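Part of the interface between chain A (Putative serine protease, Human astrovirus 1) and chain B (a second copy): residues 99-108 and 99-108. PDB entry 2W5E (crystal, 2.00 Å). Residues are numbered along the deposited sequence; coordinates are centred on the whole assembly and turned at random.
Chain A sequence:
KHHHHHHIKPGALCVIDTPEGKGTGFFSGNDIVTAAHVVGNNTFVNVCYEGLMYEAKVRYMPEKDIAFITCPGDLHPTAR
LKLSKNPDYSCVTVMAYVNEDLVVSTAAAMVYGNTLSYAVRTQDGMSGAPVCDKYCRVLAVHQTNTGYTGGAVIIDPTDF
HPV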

# COMPACT_ATOMS: atom_id res chain seq x y z
N ASN A 99 15.31 18.68 19.53
CA ASN A 99 14.79 20.04 19.37
C ASN A 99 13.66 20.02 18.33
O ASN A 99 12.73 19.24 18.47
CB ASN A 99 15.92 21.03 19.06
CG ASN A 99 16.93 21.13 20.20
OD1 ASN A 99 16.56 21.08 21.38
ND2 ASN A 99 18.22 21.24 19.86
N GLU A 100 13.73 20.84 17.29
CA GLU A 100 12.64 20.84 16.30
C GLU A 100 12.76 19.79 15.19
O GLU A 100 11.86 19.66 14.36
CB GLU A 100 12.42 22.24 15.69
CG GLU A 100 13.62 23.15 15.67
CD GLU A 100 13.78 23.96 16.95
OE1 GLU A 100 14.65 23.62 17.77
OE2 GLU A 100 13.03 24.95 17.15
N ASP A 101 13.86 19.03 15.20
CA ASP A 101 14.22 18.18 14.06
C ASP A 101 14.08 16.69 14.31
O ASP A 101 14.38 16.20 15.40
CB ASP A 101 15.67 18.46 13.63
CG ASP A 101 15.91 19.91 13.28
OD1 ASP A 101 15.12 20.48 12.52
OD2 ASP A 101 16.91 20.47 13.78
N LEU A 102 13.64 15.97 13.28
CA LEU A 102 13.79 14.53 13.25
C LEU A 102 15.27 14.18 13.04
O LEU A 102 15.93 14.78 12.20
CB LEU A 102 12.96 13.93 12.11
CG LEU A 102 13.18 12.44 11.83
CD1 LEU A 102 12.57 11.61 12.95
CD2 LEU A 102 12.62 12.03 10.47
N VAL A 103 15.78 13.23 13.82
CA VAL A 103 17.10 12.64 13.58
C VAL A 103 16.99 11.12 13.60
O VAL A 103 16.61 10.52 14.61
CB VAL A 103 18.17 13.09 14.62
CG1 VAL A 103 19.56 12.50 14.26
CG2 VAL A 103 18.25 14.60 14.70
N VAL A 104 17.33 10.50 12.47
CA VAL A 104 17.30 9.04 12.32
C VAL A 104 18.69 8.54 11.92
O VAL A 104 19.30 9.05 10.97
CB VAL A 104 16.26 8.58 11.27
CG1 VAL A 104 16.36 7.07 11.01
CG2 VAL A 104 14.84 8.96 11.70
N SER A 105 19.19 7.54 12.65
CA SER A 105 20.47 6.93 12.32
C SER A 105 20.55 5.45 12.67
O SER A 105 19.86 4.96 13.58
CB SER A 105 21.62 7.69 12.98
OG SER A 105 21.49 7.66 14.39
N THR A 106 21.38 4.73 11.92
CA THR A 106 21.66 3.32 12.18
C THR A 106 22.95 3.19 12.99
O THR A 106 23.74 4.13 13.05
CB THR A 106 21.83 2.52 10.87
OG1 THR A 106 22.87 3.10 10.09
CG2 THR A 106 20.53 2.50 10.07
N ALA A 107 23.15 2.03 13.60
CA ALA A 107 24.37 1.74 14.35
C ALA A 107 24.48 0.27 14.69
O ALA A 107 23.47 -0.41 14.86
CB ALA A 107 24.42 2.58 15.65
N ALA A 108 25.71 -0.23 14.80
CA ALA A 108 25.95 -1.50 15.46
C ALA A 108 25.63 -1.32 16.94
O ALA A 108 25.84 -0.24 17.51
CB ALA A 108 27.40 -1.94 15.27
N ASN B 99 29.85 6.92 6.17
CA ASN B 99 30.60 5.71 6.47
C ASN B 99 29.67 4.50 6.35
O ASN B 99 29.12 4.27 5.28
CB ASN B 99 31.32 5.81 7.82
CG ASN B 99 32.35 6.94 7.85
OD1 ASN B 99 33.16 7.09 6.92
ND2 ASN B 99 32.33 7.75 8.91
N GLU B 100 29.48 3.75 7.43
CA GLU B 100 28.64 2.54 7.39
C GLU B 100 27.16 2.82 7.66
O GLU B 100 26.31 1.94 7.45
CB GLU B 100 29.16 1.51 8.39
CG GLU B 100 30.50 0.89 8.00
CD GLU B 100 30.96 -0.19 8.95
OE1 GLU B 100 30.31 -0.41 10.00
OE2 GLU B 100 31.99 -0.84 8.65
N ASP B 101 26.85 4.04 8.09
CA ASP B 101 25.54 4.35 8.68
C ASP B 101 24.61 5.19 7.81
O ASP B 101 25.05 6.06 7.07
CB ASP B 101 25.72 5.07 10.02
CG ASP B 101 26.44 4.22 11.04
OD1 ASP B 101 26.07 3.03 11.20
OD2 ASP B 101 27.37 4.74 11.67
N LEU B 102 23.31 4.93 7.96
CA LEU B 102 22.30 5.82 7.42
C LEU B 102 22.18 7.01 8.38
O LEU B 102 22.16 6.84 9.59
CB LEU B 102 20.94 5.11 7.32
CG LEU B 102 19.75 5.99 6.91
CD1 LEU B 102 19.82 6.36 5.43
CD2 LEU B 102 18.42 5.31 7.25
N VAL B 103 22.11 8.22 7.82
CA VAL B 103 21.82 9.41 8.62
C VAL B 103 20.73 10.21 7.93
O VAL B 103 20.91 10.68 6.79
CB VAL B 103 23.08 10.30 8.88
CG1 VAL B 103 22.72 11.48 9.78
CG2 VAL B 103 24.22 9.49 9.50
N VAL B 104 19.60 10.35 8.61
CA VAL B 104 18.47 11.13 8.11
C VAL B 104 18.15 12.24 9.11
O VAL B 104 18.09 11.99 10.32
CB VAL B 104 17.22 10.24 7.87
CG1 VAL B 104 16.02 11.09 7.39
CG2 VAL B 104 17.52 9.16 6.85
N SER B 105 17.98 13.46 8.60
CA SER B 105 17.59 14.58 9.44
C SER B 105 16.74 15.59 8.70
O SER B 105 16.90 15.81 7.49
CB SER B 105 18.81 15.27 10.06
OG SER B 105 19.68 15.75 9.06
N THR B 106 15.82 16.21 9.43
CA THR B 106 15.07 17.34 8.91
C THR B 106 15.79 18.62 9.31
O THR B 106 16.53 18.65 10.30
CB THR B 106 13.62 17.36 9.43
OG1 THR B 106 13.61 17.48 10.85
CG2 THR B 106 12.88 16.08 9.03
N ALA B 107 15.57 19.69 8.55
CA ALA B 107 16.08 21.01 8.89
C ALA B 107 15.25 22.07 8.17
O ALA B 107 14.62 21.78 7.16
CB ALA B 107 17.55 21.14 8.50
N ALA B 108 15.24 23.28 8.72
CA ALA B 108 14.79 24.44 7.97
C ALA B 108 15.94 24.83 7.05
O ALA B 108 17.10 24.58 7.37
CB ALA B 108 14.42 25.59 8.90
O HOH W 1 15.28 23.08 12.00
O HOH W 2 19.06 19.16 11.95
O HOH W 3 27.85 1.37 12.73

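Residues 101-108 of the two copies pair as antiparallel strands, their axes 4.7 Å apart at closest approach and their N-to-C directions 177° apart, and bury 565 Å² between the two stretches. The residues that cover the most surface are B:Thr106 (71 Å²) and A:Thr106 (68 Å²), one at each end of the ladder, with the A:Val104 and B:Val104 pair at its middle.

Each threonine uses its backbone and its side chain on the same partner, the leucine at position 102 of the other copy. B:Thr106 N donates to A:Leu102 O (3.1 Å), while B:Thr106 OG1 accepts from A:Leu102 N (2.9 Å). The other end repeats this: A:Thr106 N donates to B:Leu102 O (3.2 Å), and A:Thr106 OG1 accepts from B:Leu102 N (2.8 Å). In both threonines chi1 lies in the p well, and the hydroxyl oxygen, rather than the threonine carbonyl, receives the leucine amide. The methyl groups also pack on the leucines, with A:Thr106 CG2 3.8 Å from B:Leu102 CB and B:Thr106 CG2 3.8 Å from A:Leu102 CB. A:Thr106 OG1 additionally makes a weak hydrogen bond to B:Asp101 OD1, at 3.4 Å.

The threonine carbonyls face the aspartates instead. A:Thr106 O lies 3.2 Å from B:Asp101 OD1, and B:Thr106 O lies 3.2 Å from A:Asp101 OD1; both atoms of each pair are acceptors, so neither approach is a hydrogen bond. Water supplies protons here: water 2 donates to B:Thr106 O (3.1 Å) and, weakly, to A:Asp101 OD2 (3.1 Å). Water 1 donates to A:Asp101 OD1 (2.7 Å) and accepts from B:Ala108 N (3.3 Å), and water 3 similarly joins B:Asp101 OD1 (2.9 Å) to A:Ala108 N (3.4 Å, weak).

At the centre, A:Val104 faces B:Val104 as a hydrogen-bonded pair. A:Val104 N donates to B:Val104 O and B:Val104 N to A:Val104 O, both at 2.7 Å and at 179° and 176°, nearly straight and shorter than the bonds at the ends. Both valine side chains, with chi1 in the t well, lie on the same face of the sheet, where A:Val104 CB and B:Val104 CB meet at 3.9 Å. The neighbouring pairs, A:Val103 with B:Ser105 and A:Ser105 with B:Val103, are non-hydrogen-bonded and place their side chains on the other face. Their alpha carbons still meet carbonyls: A:Ser105 CA is 3.2 Å from B:Leu102 O, and B:Ser105 CA 3.2 Å from A:Leu102 O.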